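Local structure of Phi class glutathione transferase GSTF1 (Populus tremula x Populus tremuloides, 4RI6) at residues Tyr8-Pro11 with Ala15-Arg18; Ala21-Ile24 with Pro29-Leu32; Ser168-Gly173 with Glu203-Val208; Pro45-Ile50 with Val56-Asp61; Glu68-Cys73 with Glu104-Thr109. The protein binds glutathione and probably catalyses its transfer onto electrophilic substrates such as organic halides, with release of a halide ion. All coordinates share one frame; numbering follows the deposited sequence. Where two conformers were deposited one is given.

Interaction 1 (Tyr8-Pro11 with Ala15-Arg18); sequences YGPP and AVSR. With GSH (glutathione), chain C.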
# COMPACT_ATOMS: atom_id res chain seq x y z
N TYR A 8 -3.05 15.13 -12.67
CA TYR A 8 -2.44 14.72 -13.93
C TYR A 8 -2.79 13.29 -14.28
O TYR A 8 -2.57 12.37 -13.47
CB TYR A 8 -0.91 14.82 -13.86
CG TYR A 8 -0.37 16.22 -13.76
CD1 TYR A 8 -0.40 16.91 -12.56
CD2 TYR A 8 0.18 16.84 -14.86
CE1 TYR A 8 0.11 18.20 -12.48
CE2 TYR A 8 0.70 18.11 -14.79
CZ TYR A 8 0.65 18.79 -13.60
OH TYR A 8 1.16 20.07 -13.52
N GLY A 9 -3.30 13.09 -15.49
CA GLY A 9 -3.50 11.75 -16.02
C GLY A 9 -4.87 11.55 -16.65
O GLY A 9 -5.77 12.36 -16.47
N PRO A 10 -5.05 10.43 -17.38
CA PRO A 10 -6.32 10.13 -18.06
C PRO A 10 -7.31 9.39 -17.17
O PRO A 10 -6.92 8.55 -16.38
CB PRO A 10 -5.89 9.23 -19.21
CG PRO A 10 -4.73 8.47 -18.63
CD PRO A 10 -4.03 9.40 -17.66
N PRO A 11 -8.61 9.68 -17.33
CA PRO A 11 -9.55 8.94 -16.49
C PRO A 11 -9.62 7.42 -16.77
O PRO A 11 -10.07 6.69 -15.90
CB PRO A 11 -10.88 9.62 -16.77
CG PRO A 11 -10.67 10.56 -17.85
CD PRO A 11 -9.24 10.80 -18.04
N ALA A 15 -5.58 4.22 -11.29
CA ALA A 15 -5.08 5.06 -10.21
C ALA A 15 -5.60 6.49 -10.30
O ALA A 15 -5.89 7.12 -9.30
CB ALA A 15 -3.55 5.03 -10.20
N VAL A 16 -5.70 7.04 -11.51
CA VAL A 16 -6.35 8.34 -11.67
C VAL A 16 -7.82 8.27 -11.21
O VAL A 16 -8.32 9.16 -10.53
CB VAL A 16 -6.30 8.83 -13.15
CG1 VAL A 16 -7.11 10.12 -13.33
CG2 VAL A 16 -4.84 9.03 -13.61
N SER A 17 -8.52 7.21 -11.60
CA SER A 17 -9.93 7.04 -11.24
C SER A 17 -10.14 7.02 -9.73
O SER A 17 -11.13 7.55 -9.22
CB SER A 17 -10.49 5.75 -11.86
OG SER A 17 -10.68 5.91 -13.26
N ARG A 18 -9.22 6.39 -9.02
CA ARG A 18 -9.25 6.37 -7.56
C ARG A 18 -9.22 7.79 -7.02
O ARG A 18 -10.00 8.14 -6.13
CB ARG A 18 -8.07 5.55 -7.02
CG ARG A 18 -8.00 5.51 -5.51
CD ARG A 18 -6.81 4.67 -5.00
NE ARG A 18 -7.05 3.29 -5.36
CZ ARG A 18 -6.48 2.64 -6.37
NH1 ARG A 18 -5.55 3.20 -7.12
NH2 ARG A 18 -6.87 1.40 -6.61
N1 GSH C . 1.02 2.91 -7.37
CA1 GSH C . 0.70 4.00 -8.28
C1 GSH C . -0.48 4.85 -7.84
O11 GSH C . -1.35 4.28 -7.23
O12 GSH C . -0.54 6.08 -8.07
CB1 GSH C . 0.35 3.26 -9.55
CG1 GSH C . 0.56 4.18 -10.71
CD1 GSH C . 0.43 3.41 -11.99
OE1 GSH C . 0.89 2.29 -12.15
N2 GSH C . -0.20 4.09 -12.92
CA2 GSH C . -0.45 3.66 -14.26
C2 GSH C . 0.56 4.33 -15.14
O2 GSH C . 0.92 5.45 -14.86
CB2 GSH C . -1.90 4.09 -14.56
SG2 GSH C . -3.10 2.84 -14.06
N3 GSH C . 1.00 3.64 -16.20
CA3 GSH C . 1.91 4.19 -17.18
C3 GSH C . 3.35 3.81 -16.91
O31 GSH C . 3.62 3.16 -15.88
O32 GSH C . 4.21 4.16 -17.74

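Interaction 2 (Ala21-Ile24 with Pro29-Leu32); sequences ATLI and PFHL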
# COMPACT_ATOMS: atom_id res chain seq x y z
N ALA A 21 -12.58 9.79 -7.99
CA ALA A 21 -13.72 9.39 -7.19
C ALA A 21 -13.63 10.03 -5.81
O ALA A 21 -14.65 10.47 -5.26
CB ALA A 21 -13.81 7.88 -7.09
N THR A 22 -12.42 10.09 -5.26
CA THR A 22 -12.21 10.70 -3.96
C THR A 22 -12.50 12.20 -3.98
O THR A 22 -13.20 12.70 -3.10
CB THR A 22 -10.78 10.44 -3.47
OG1 THR A 22 -10.58 9.03 -3.39
CG2 THR A 22 -10.52 11.09 -2.11
N LEU A 23 -11.99 12.90 -4.98
CA LEU A 23 -12.25 14.32 -5.11
C LEU A 23 -13.74 14.59 -5.16
O LEU A 23 -14.24 15.51 -4.53
CB LEU A 23 -11.56 14.87 -6.37
CG LEU A 23 -10.04 14.94 -6.26
CD1 LEU A 23 -9.42 15.10 -7.63
CD2 LEU A 23 -9.65 16.09 -5.37
N ILE A 24 -14.47 13.75 -5.90
CA ILE A 24 -15.90 13.97 -6.08
C ILE A 24 -16.66 13.68 -4.78
O ILE A 24 -17.53 14.46 -4.39
CB ILE A 24 -16.43 13.11 -7.23
CG1 ILE A 24 -15.85 13.61 -8.56
CG2 ILE A 24 -17.95 13.18 -7.28
CD1 ILE A 24 -16.00 12.63 -9.72
N PRO A 29 -13.29 20.76 -5.93
CA PRO A 29 -13.14 21.06 -7.35
C PRO A 29 -11.73 20.79 -7.82
O PRO A 29 -10.80 20.94 -7.04
CB PRO A 29 -13.47 22.56 -7.44
CG PRO A 29 -14.23 22.87 -6.16
CD PRO A 29 -13.62 21.96 -5.14
N PHE A 30 -11.58 20.40 -9.08
CA PHE A 30 -10.28 20.03 -9.59
C PHE A 30 -10.19 20.37 -11.07
O PHE A 30 -11.20 20.57 -11.74
CB PHE A 30 -9.99 18.54 -9.36
CG PHE A 30 -10.95 17.62 -10.08
CD1 PHE A 30 -10.71 17.24 -11.39
CD2 PHE A 30 -12.07 17.16 -9.44
CE1 PHE A 30 -11.59 16.41 -12.05
CE2 PHE A 30 -12.95 16.33 -10.09
CZ PHE A 30 -12.71 15.95 -11.40
N HIS A 31 -8.95 20.47 -11.54
CA HIS A 31 -8.64 20.62 -12.95
C HIS A 31 -7.80 19.42 -13.35
O HIS A 31 -6.80 19.12 -12.72
CB HIS A 31 -7.89 21.93 -13.20
CG HIS A 31 -7.38 22.08 -14.60
ND1 HIS A 31 -8.22 22.12 -15.70
CD2 HIS A 31 -6.12 22.23 -15.08
CE1 HIS A 31 -7.49 22.27 -16.79
NE2 HIS A 31 -6.22 22.35 -16.45
N LEU A 32 -8.22 18.73 -14.40
CA LEU A 32 -7.58 17.50 -14.84
C LEU A 32 -6.75 17.74 -16.09
O LEU A 32 -7.28 18.16 -17.14
CB LEU A 32 -8.63 16.42 -15.11
CG LEU A 32 -8.12 15.01 -15.44
CD1 LEU A 32 -7.37 14.35 -14.28
CD2 LEU A 32 -9.30 14.14 -15.89

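Interaction 3 (Ser168-Gly173 with Glu203-Val208); sequences SHLPNG and ESWKKV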
# COMPACT_ATOMS: atom_id res chain seq x y z
N SER A 168 -11.45 2.30 -2.96
CA SER A 168 -10.19 1.94 -3.57
C SER A 168 -10.28 0.66 -4.43
O SER A 168 -9.41 0.46 -5.30
CB SER A 168 -9.13 1.80 -2.45
OG SER A 168 -7.82 1.90 -2.95
N HIS A 169 -11.32 -0.16 -4.20
CA HIS A 169 -11.56 -1.37 -4.99
C HIS A 169 -12.30 -1.11 -6.31
O HIS A 169 -12.32 -1.97 -7.19
CB HIS A 169 -12.36 -2.39 -4.19
CG HIS A 169 -11.60 -3.02 -3.08
ND1 HIS A 169 -11.33 -2.38 -1.89
CD2 HIS A 169 -11.02 -4.25 -2.98
CE1 HIS A 169 -10.62 -3.18 -1.11
NE2 HIS A 169 -10.41 -4.31 -1.75
N LEU A 170 -12.90 0.06 -6.44
CA LEU A 170 -13.72 0.35 -7.61
C LEU A 170 -12.93 0.28 -8.93
O LEU A 170 -13.44 -0.30 -9.89
CB LEU A 170 -14.39 1.72 -7.47
CG LEU A 170 -15.58 1.74 -6.51
CD1 LEU A 170 -16.00 3.17 -6.15
CD2 LEU A 170 -16.76 0.97 -7.10
N PRO A 171 -11.71 0.85 -9.01
CA PRO A 171 -11.12 0.90 -10.36
C PRO A 171 -10.81 -0.46 -10.99
O PRO A 171 -11.18 -0.70 -12.14
CB PRO A 171 -9.85 1.73 -10.15
CG PRO A 171 -10.18 2.60 -8.97
CD PRO A 171 -10.99 1.72 -8.06
N ASN A 172 -10.16 -1.36 -10.25
CA ASN A 172 -9.87 -2.66 -10.83
C ASN A 172 -11.12 -3.52 -10.90
O ASN A 172 -11.32 -4.26 -11.86
CB ASN A 172 -8.78 -3.39 -10.05
CG ASN A 172 -7.40 -2.83 -10.32
OD1 ASN A 172 -7.19 -2.15 -11.32
ND2 ASN A 172 -6.46 -3.13 -9.45
N GLY A 173 -11.96 -3.42 -9.88
CA GLY A 173 -13.20 -4.18 -9.87
C GLY A 173 -14.06 -3.87 -11.08
O GLY A 173 -14.59 -4.78 -11.73
N GLU A 203 -23.03 7.80 -7.11
CA GLU A 203 -22.99 8.84 -8.12
C GLU A 203 -21.55 9.26 -8.41
O GLU A 203 -21.23 9.55 -9.55
CB GLU A 203 -23.81 10.06 -7.68
CG GLU A 203 -25.33 9.82 -7.65
CD GLU A 203 -25.91 9.47 -9.01
OE1 GLU A 203 -25.30 9.84 -10.04
OE2 GLU A 203 -26.96 8.80 -9.04
N SER A 204 -20.68 9.23 -7.40
CA SER A 204 -19.29 9.63 -7.61
C SER A 204 -18.66 8.72 -8.65
O SER A 204 -17.99 9.18 -9.59
CB SER A 204 -18.47 9.59 -6.32
OG SER A 204 -18.46 8.28 -5.77
N TRP A 205 -18.88 7.42 -8.50
CA TRP A 205 -18.29 6.47 -9.41
C TRP A 205 -18.94 6.56 -10.80
O TRP A 205 -18.24 6.46 -11.81
CB TRP A 205 -18.37 5.04 -8.85
CG TRP A 205 -17.58 4.07 -9.70
CD1 TRP A 205 -18.08 3.02 -10.39
CD2 TRP A 205 -16.17 4.11 -9.97
NE1 TRP A 205 -17.06 2.37 -11.05
CE2 TRP A 205 -15.89 3.04 -10.83
CE3 TRP A 205 -15.13 4.96 -9.57
CZ2 TRP A 205 -14.60 2.78 -11.30
CZ3 TRP A 205 -13.85 4.68 -10.03
CH2 TRP A 205 -13.60 3.62 -10.88
N LYS A 206 -20.24 6.76 -10.85
CA LYS A 206 -20.90 6.97 -12.14
C LYS A 206 -20.33 8.18 -12.87
O LYS A 206 -20.17 8.16 -14.09
CB LYS A 206 -22.41 7.15 -11.95
CG LYS A 206 -23.11 5.93 -11.45
CD LYS A 206 -24.55 6.27 -11.22
CE LYS A 206 -25.38 5.10 -10.91
NZ LYS A 206 -26.78 5.59 -10.74
N LYS A 207 -19.99 9.23 -12.12
CA LYS A 207 -19.45 10.43 -12.74
C LYS A 207 -18.05 10.15 -13.30
O LYS A 207 -17.73 10.63 -14.38
CB LYS A 207 -19.42 11.59 -11.75
CG LYS A 207 -20.81 12.09 -11.42
CD LYS A 207 -20.84 13.30 -10.52
CE LYS A 207 -22.27 13.70 -10.19
NZ LYS A 207 -22.37 15.12 -9.77
N VAL A 208 -17.26 9.37 -12.59
CA VAL A 208 -15.95 9.02 -13.10
C VAL A 208 -16.07 8.23 -14.40
O VAL A 208 -15.37 8.51 -15.37
CB VAL A 208 -15.15 8.20 -12.07
CG1 VAL A 208 -13.85 7.67 -12.68
CG2 VAL A 208 -14.85 9.05 -10.82

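Interaction 4 (Pro45-Ile50 with Val56-Asp61); sequences PEYLKI and VPAFKD. With GSH (glutathione), chain C.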
# COMPACT_ATOMS: atom_id res chain seq x y z
N PRO A 45 10.24 14.47 -19.90
CA PRO A 45 11.08 14.88 -18.77
C PRO A 45 10.44 15.94 -17.89
O PRO A 45 10.73 15.99 -16.69
CB PRO A 45 12.33 15.45 -19.46
CG PRO A 45 12.35 14.82 -20.79
CD PRO A 45 10.93 14.67 -21.19
N GLU A 46 9.59 16.78 -18.46
CA GLU A 46 8.92 17.77 -17.65
C GLU A 46 7.99 17.08 -16.63
O GLU A 46 7.94 17.46 -15.45
CB GLU A 46 8.14 18.74 -18.53
CG GLU A 46 7.56 19.90 -17.75
CD GLU A 46 8.62 20.75 -17.10
OE1 GLU A 46 9.81 20.63 -17.49
OE2 GLU A 46 8.27 21.53 -16.19
N TYR A 47 7.28 16.04 -17.07
CA TYR A 47 6.37 15.30 -16.19
C TYR A 47 7.15 14.45 -15.17
O TYR A 47 6.73 14.33 -14.02
CB TYR A 47 5.41 14.42 -17.00
CG TYR A 47 4.46 13.69 -16.09
CD1 TYR A 47 3.51 14.39 -15.37
CD2 TYR A 47 4.57 12.33 -15.88
CE1 TYR A 47 2.67 13.74 -14.49
CE2 TYR A 47 3.74 11.67 -14.98
CZ TYR A 47 2.79 12.38 -14.29
OH TYR A 47 1.96 11.76 -13.40
N LEU A 48 8.30 13.89 -15.55
CA LEU A 48 9.06 13.09 -14.59
C LEU A 48 9.58 13.92 -13.42
O LEU A 48 9.91 13.35 -12.36
CB LEU A 48 10.23 12.38 -15.27
CG LEU A 48 9.91 11.13 -16.08
CD1 LEU A 48 11.17 10.67 -16.79
CD2 LEU A 48 9.35 10.00 -15.23
N LYS A 49 9.61 15.24 -13.57
CA LYS A 49 9.96 16.12 -12.47
C LYS A 49 8.93 16.08 -11.35
O LYS A 49 9.26 16.31 -10.19
CB LYS A 49 10.14 17.57 -12.95
CG LYS A 49 11.44 17.85 -13.69
CD LYS A 49 12.66 17.72 -12.76
CE LYS A 49 12.82 18.91 -11.80
NZ LYS A 49 13.79 19.94 -12.31
N ILE A 50 7.67 15.78 -11.69
CA ILE A 50 6.63 15.75 -10.68
C ILE A 50 6.21 14.33 -10.31
O ILE A 50 5.69 14.13 -9.22
CB ILE A 50 5.40 16.57 -11.09
CG1 ILE A 50 4.68 15.98 -12.29
CG2 ILE A 50 5.81 18.00 -11.44
CD1 ILE A 50 3.33 16.61 -12.50
N VAL A 56 1.06 7.78 -13.54
CA VAL A 56 -0.02 8.69 -13.19
C VAL A 56 -0.84 8.07 -12.08
O VAL A 56 -0.95 6.87 -12.01
CB VAL A 56 -0.91 9.00 -14.42
CG1 VAL A 56 -0.10 9.79 -15.46
CG2 VAL A 56 -1.48 7.74 -15.05
N PRO A 57 -1.46 8.88 -11.22
CA PRO A 57 -1.56 10.33 -11.28
C PRO A 57 -0.49 11.07 -10.51
O PRO A 57 0.27 10.49 -9.74
CB PRO A 57 -2.92 10.59 -10.62
CG PRO A 57 -2.96 9.58 -9.57
CD PRO A 57 -2.36 8.34 -10.17
N ALA A 58 -0.45 12.38 -10.74
CA ALA A 58 0.20 13.31 -9.84
C ALA A 58 -0.82 14.36 -9.41
O ALA A 58 -1.83 14.59 -10.10
CB ALA A 58 1.42 13.96 -10.49
N PHE A 59 -0.55 15.00 -8.28
CA PHE A 59 -1.44 15.95 -7.65
C PHE A 59 -0.66 17.22 -7.32
O PHE A 59 0.47 17.13 -6.83
CB PHE A 59 -2.03 15.33 -6.38
CG PHE A 59 -2.73 16.32 -5.50
CD1 PHE A 59 -2.02 17.16 -4.67
CD2 PHE A 59 -4.11 16.38 -5.49
CE1 PHE A 59 -2.68 18.08 -3.87
CE2 PHE A 59 -4.77 17.27 -4.68
CZ PHE A 59 -4.06 18.12 -3.87
N LYS A 60 -1.26 18.39 -7.59
CA LYS A 60 -0.73 19.67 -7.12
C LYS A 60 -1.83 20.54 -6.52
O LYS A 60 -2.93 20.62 -7.06
CB LYS A 60 -0.07 20.48 -8.25
CG LYS A 60 1.10 19.84 -8.97
CD LYS A 60 1.69 20.85 -9.96
CE LYS A 60 2.82 20.27 -10.78
NZ LYS A 60 3.38 21.28 -11.71
N ASP A 61 -1.54 21.18 -5.39
CA ASP A 61 -2.31 22.34 -4.96
C ASP A 61 -1.32 23.45 -4.55
O ASP A 61 -0.13 23.32 -4.81
CB ASP A 61 -3.32 21.98 -3.85
CG ASP A 61 -2.68 21.56 -2.53
OD1 ASP A 61 -1.46 21.75 -2.32
OD2 ASP A 61 -3.42 21.04 -1.67
N1 GSH C . 1.02 2.91 -7.37
CA1 GSH C . 0.70 4.00 -8.28
C1 GSH C . -0.48 4.85 -7.84
O11 GSH C . -1.35 4.28 -7.23
O12 GSH C . -0.54 6.08 -8.07
CB1 GSH C . 0.35 3.26 -9.55
CG1 GSH C . 0.56 4.18 -10.71
CD1 GSH C . 0.43 3.41 -11.99
OE1 GSH C . 0.89 2.29 -12.15
N2 GSH C . -0.20 4.09 -12.92
CA2 GSH C . -0.45 3.66 -14.26
C2 GSH C . 0.56 4.33 -15.14
O2 GSH C . 0.92 5.45 -14.86
CB2 GSH C . -1.90 4.09 -14.56
SG2 GSH C . -3.10 2.84 -14.06
N3 GSH C . 1.00 3.64 -16.20
CA3 GSH C . 1.91 4.19 -17.18
C3 GSH C . 3.35 3.81 -16.91
O31 GSH C . 3.62 3.16 -15.88
O32 GSH C . 4.21 4.16 -17.74

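Interaction 5 (Glu68-Cys73 with Glu104-Thr109); sequences ESRAIC and ETDGQT. With GSH (glutathione), chain C.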
# COMPACT_ATOMS: atom_id res chain seq x y z
N GLU A 68 1.45 8.89 -5.98
CA GLU A 68 0.82 7.67 -5.43
C GLU A 68 -0.63 7.95 -5.05
O GLU A 68 -0.92 8.70 -4.14
CB GLU A 68 1.58 7.07 -4.24
CG GLU A 68 2.73 6.18 -4.70
CD GLU A 68 2.26 4.91 -5.40
OE1 GLU A 68 1.05 4.61 -5.36
OE2 GLU A 68 3.11 4.21 -5.98
N SER A 69 -1.52 7.31 -5.79
CA SER A 69 -2.94 7.57 -5.65
C SER A 69 -3.47 7.49 -4.22
O SER A 69 -4.23 8.36 -3.81
CB SER A 69 -3.75 6.62 -6.55
OG SER A 69 -3.59 5.24 -6.23
N ARG A 70 -3.07 6.49 -3.45
CA ARG A 70 -3.64 6.36 -2.11
C ARG A 70 -3.10 7.44 -1.17
O ARG A 70 -3.81 7.86 -0.27
CB ARG A 70 -3.39 4.96 -1.56
CG ARG A 70 -4.14 3.89 -2.32
CD ARG A 70 -3.66 2.49 -2.00
NE ARG A 70 -4.23 1.50 -2.93
CZ ARG A 70 -3.75 1.23 -4.14
NH1 ARG A 70 -2.67 1.86 -4.61
NH2 ARG A 70 -4.33 0.31 -4.88
N ALA A 71 -1.86 7.90 -1.39
CA ALA A 71 -1.30 9.01 -0.62
C ALA A 71 -2.02 10.31 -0.96
O ALA A 71 -2.38 11.10 -0.08
CB ALA A 71 0.22 9.15 -0.87
N ILE A 72 -2.24 10.51 -2.24
CA ILE A 72 -3.00 11.67 -2.68
C ILE A 72 -4.39 11.68 -2.02
O ILE A 72 -4.86 12.71 -1.55
CB ILE A 72 -3.13 11.68 -4.22
CG1 ILE A 72 -1.75 11.90 -4.85
CG2 ILE A 72 -4.10 12.78 -4.69
CD1 ILE A 72 -1.68 11.65 -6.32
N CYS A 73 -5.03 10.52 -1.97
CA CYS A 73 -6.39 10.45 -1.45
C CYS A 73 -6.41 10.68 0.06
O CYS A 73 -7.31 11.33 0.57
CB CYS A 73 -7.03 9.11 -1.79
SG CYS A 73 -7.41 8.93 -3.55
N GLU A 104 -5.14 -0.99 3.04
CA GLU A 104 -3.88 -1.73 2.86
C GLU A 104 -4.17 -3.08 2.21
O GLU A 104 -3.35 -3.60 1.45
CB GLU A 104 -3.16 -1.90 4.20
CG GLU A 104 -2.50 -0.66 4.69
CD GLU A 104 -1.39 -0.22 3.76
OE1 GLU A 104 -0.61 -1.08 3.33
OE2 GLU A 104 -1.29 0.98 3.45
N THR A 105 -5.30 -3.69 2.55
CA THR A 105 -5.69 -4.94 1.90
C THR A 105 -5.89 -4.73 0.40
O THR A 105 -5.49 -5.57 -0.40
CB THR A 105 -6.93 -5.53 2.60
OG1 THR A 105 -6.54 -5.89 3.94
CG2 THR A 105 -7.45 -6.78 1.90
N ASP A 106 -6.48 -3.61 -0.00
CA ASP A 106 -6.48 -3.27 -1.42
C ASP A 106 -5.05 -3.20 -1.95
O ASP A 106 -4.70 -3.85 -2.93
CB ASP A 106 -7.20 -1.95 -1.69
CG ASP A 106 -7.01 -1.49 -3.11
OD1 ASP A 106 -7.28 -2.29 -4.02
OD2 ASP A 106 -6.56 -0.34 -3.34
N GLY A 107 -4.21 -2.39 -1.32
CA GLY A 107 -2.87 -2.17 -1.83
C GLY A 107 -1.98 -3.39 -1.93
O GLY A 107 -1.17 -3.49 -2.86
N GLN A 108 -2.10 -4.30 -0.96
CA GLN A 108 -1.21 -5.44 -0.84
C GLN A 108 -1.77 -6.78 -1.26
O GLN A 108 -1.02 -7.68 -1.58
CB GLN A 108 -0.76 -5.57 0.62
CG GLN A 108 0.01 -4.37 1.14
CD GLN A 108 1.21 -4.05 0.29
OE1 GLN A 108 2.05 -4.90 0.08
NE2 GLN A 108 1.27 -2.86 -0.26
N THR A 109 -3.10 -6.92 -1.24
CA THR A 109 -3.72 -8.24 -1.39
C THR A 109 -4.65 -8.35 -2.61
O THR A 109 -4.48 -9.21 -3.46
CB THR A 109 -4.45 -8.59 -0.07
OG1 THR A 109 -3.48 -8.55 0.99
CG2 THR A 109 -5.11 -9.96 -0.14
N1 GSH C . 1.02 2.91 -7.37
CA1 GSH C . 0.70 4.00 -8.28
C1 GSH C . -0.48 4.85 -7.84
O11 GSH C . -1.35 4.28 -7.23
O12 GSH C . -0.54 6.08 -8.07
CB1 GSH C . 0.35 3.26 -9.55
CG1 GSH C . 0.56 4.18 -10.71
CD1 GSH C . 0.43 3.41 -11.99
OE1 GSH C . 0.89 2.29 -12.15
N2 GSH C . -0.20 4.09 -12.92
CA2 GSH C . -0.45 3.66 -14.26
C2 GSH C . 0.56 4.33 -15.14
O2 GSH C . 0.92 5.45 -14.86
CB2 GSH C . -1.90 4.09 -14.56
SG2 GSH C . -3.10 2.84 -14.06
N3 GSH C . 1.00 3.64 -16.20
CA3 GSH C . 1.91 4.19 -17.18
C3 GSH C . 3.35 3.81 -16.91
O31 GSH C . 3.62 3.16 -15.88
O32 GSH C . 4.21 4.16 -17.74

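Interaction 1 (Tyr8-Pro11 with Ala15-Arg18)
Val-16 packs its three side-chain carbons against the carbonyl oxygen of Pro-10: Pro-10 O lies 3.3 Å from Val-16 CB, and the two methyls close in almost as tightly, with Pro-10 O to Val-16 CG1 at 3.4 Å. The other methyl, CG2, stands beside the backbone N of its own residue because CG1 is anti to that N (chi1 174°), and it lies 3.9 Å from Gly-9 CA, where no side chain intervenes. This is the turn that leads from strand 5-8 into helix 14-25 of the thioredoxin-like domain; Val-16 N is hydrogen-bonded there to Ser-13 OG, a residue of the glutathione site. On the looser side the Pro-10 ring, partly exposed, crosses the valine at about a right angle, its CD 4.1 Å from Val-16 CG2. Beyond Val-16, Ser-17 OG is hydrogen-bonded to Arg-212 and Ser-13 O. Before it, on the glutathione side, the methyl of Ala-15 approaches the ligand, Ala-15 CB to GSH O11 being 3.8 Å.

Interaction 2 (Ala21-Ile24 with Pro29-Leu32)
Next to the carbon-only contact of Leu-23 with Phe-30, Thr-22 OG1 is hydrogen-bonded to the carbonyl oxygen of Arg-18, one turn back, which satisfies the hydroxyl within its own helix. Everything that passes between 21-24 and 29-32 is apolar. Leu-23 CD1 comes obliquely to the root of the ring, 3.8 Å from Phe-30 CD2 and equally near Phe-30 CG, while Leu-23 CB lies 3.9 Å from Phe-30 CD2; the leucine thus lies against one ring bond instead of over the ring centre. Phe-30 holds its CG between the backbone N and the carbonyl carbon (chi1 62°), a setting that carries the ring over toward the helix. Its far edge then meets Ile-24, whose CG1 is near the ring plane and 4.3 Å from Phe-30 CE2, a looser touch. The contact belongs to the beta-alpha-beta unit of strand 5-8, helix 14-25 and strand 30-33, packing the end of the helix on the edge strand. Val-5 of strand 5-8 touches both Leu-23 and Phe-30, Ile-76 of helix 69-79 adjoins Leu-23, and helix 203-214 adds Met-211 to Phe-30 and Val-208 to Ile-24.

Interaction 3 (Ser168-Gly173 with Glu203-Val208)
The indole of Trp-205 carries Leu-170 on one face: Leu-170 CB stands 3.7 Å from the centroid of the six-membered ring and only 2° off the ring normal, a CH-pi contact over its centre. The rest of the leucine runs on over the same face toward the five-membered ring, with Leu-170 CD1 3.9 Å from Trp-205 CD2 and Leu-170 CD2 4.1 Å from Trp-205 CG. At the far rim Trp-205 CH2 meets Pro-171 obliquely, 3.7 Å from its CA and 4.0 Å from its CG. Trp-205 reaches this far because its CG is anti to the backbone N (chi1 -172°). The two segments belong to the helical part of the glutathione transferase fold, with 203-208 opening the last helix; helix 164-179 is kinked here, where the backbone N atoms of Pro-171 and Asn-172 make no bond to the preceding turn. The indole NE1 is satisfied by Asp-174 OD2, so its polar edge is tied to helix 164-179 as well. From helix 14-25, Ser-17 CB approaches Trp-205 CH2 at 3.9 Å.

Interaction 4 (Pro45-Ile50 with Val56-Asp61)
The segment 45-50 is a short, weakly bonded helix ending in a turn, and Ile-50 in that turn stands opposite Ala-58 of the strand, their CA atoms 6.9 Å apart. Lys-49 N makes weak bonds to Pro-45 O and Glu-46 O, whereas Ile-50 N to Tyr-47 O is a sound 2.9 Å bond. In 56-61 the peptide before Pro-57 is cis, and the chain straightens after it into strand 58-60. Tyr-47 has CG anti to the backbone N (chi1 -179°), which sends the phenol toward the strand: Tyr-47 OH lies 3.5 Å from Val-56 CG1 and 3.7 Å from Ala-58 CB, and is hydrogen-bonded to Gln-55 O. Beside it Ile-50 CD1 touches Ala-58 CB at 3.8 Å, and Ile-50 CG2 meets Lys-60 CE, also at 3.8 Å, the extended lysine crossing at about a right angle. On the glutathione side the main chain of Val-56 makes two good hydrogen bonds to the cysteinyl unit, Val-56 N to GSH O2 (2.7 Å, 161°) and GSH N2 to Val-56 O (3.0 Å, 172°), that from GSH N2 the straighter, a grip that is a hallmark of the cis-proline loop in thioredoxin-like transferases. Strand 5-8 lies alongside 58-60 and contributes Tyr-8 to Ile-50 and Ala-58, while Pro-57 rests on helices 14-25 and 69-79.

Interaction 5 (Glu68-Cys73 with Glu104-Thr109)
Arg-70 and Asp-106 form a salt bridge in which the guanidinium grips one oxygen side-on: Arg-70 NE to Asp-106 OD2 is 3.0 Å and Arg-70 NH2 to Asp-106 OD2 is 2.8 Å, at 142° and 151°. OD2 lies in the guanidinium plane, yet both nitrogens reach it from the same face of the carboxylate, whose plane is turned 36° from that of the guanidinium. Ser-168 OG, on helix 164-179, is hydrogen-bonded to the same oxygen as a third partner. By packing, Gly-107 CA lies over the guanidinium face, 3.8 Å above its plane and offset toward the rim. The bridge joins the thioredoxin-like domain to the helical domain of the glutathione transferase fold. Ligand bonds gather at the start of helix 69-79: Ser-69 N donates to GSH O12 (2.8 Å) and Ser-69 OG to GSH O11 (2.6 Å), holding the gamma-glutamyl carboxylate, while GSH N1 donates to Glu-68 OE1 (2.6 Å). At the dimer interface Gly-107 O bonds Gln-108 NE2 of the second subunit, and Glu-104 forms a salt bridge with Arg-74 of the second subunit.

From the N terminus the contacts follow one another in series, with none nested and none crossed. Interaction 1 closes the short loop between strand 5-8 and helix 14-25; interaction 2 takes up the same helix and closes its return to strand 30-33. Interaction 4 folds the small helix 45-48 back on strand 58-60 of the same sheet. Interaction 5 spans the passage from the thioredoxin-like domain to helix 93-122, and interaction 3 closes a separation of similar length, from helix 164-179 to the last helix. Interactions 1, 4 and 5 all touch one glutathione. Arg-18 of interaction 1 bonds to Ser-168 of interaction 3 and Ser-69 of interaction 5, tying both domains at their junction.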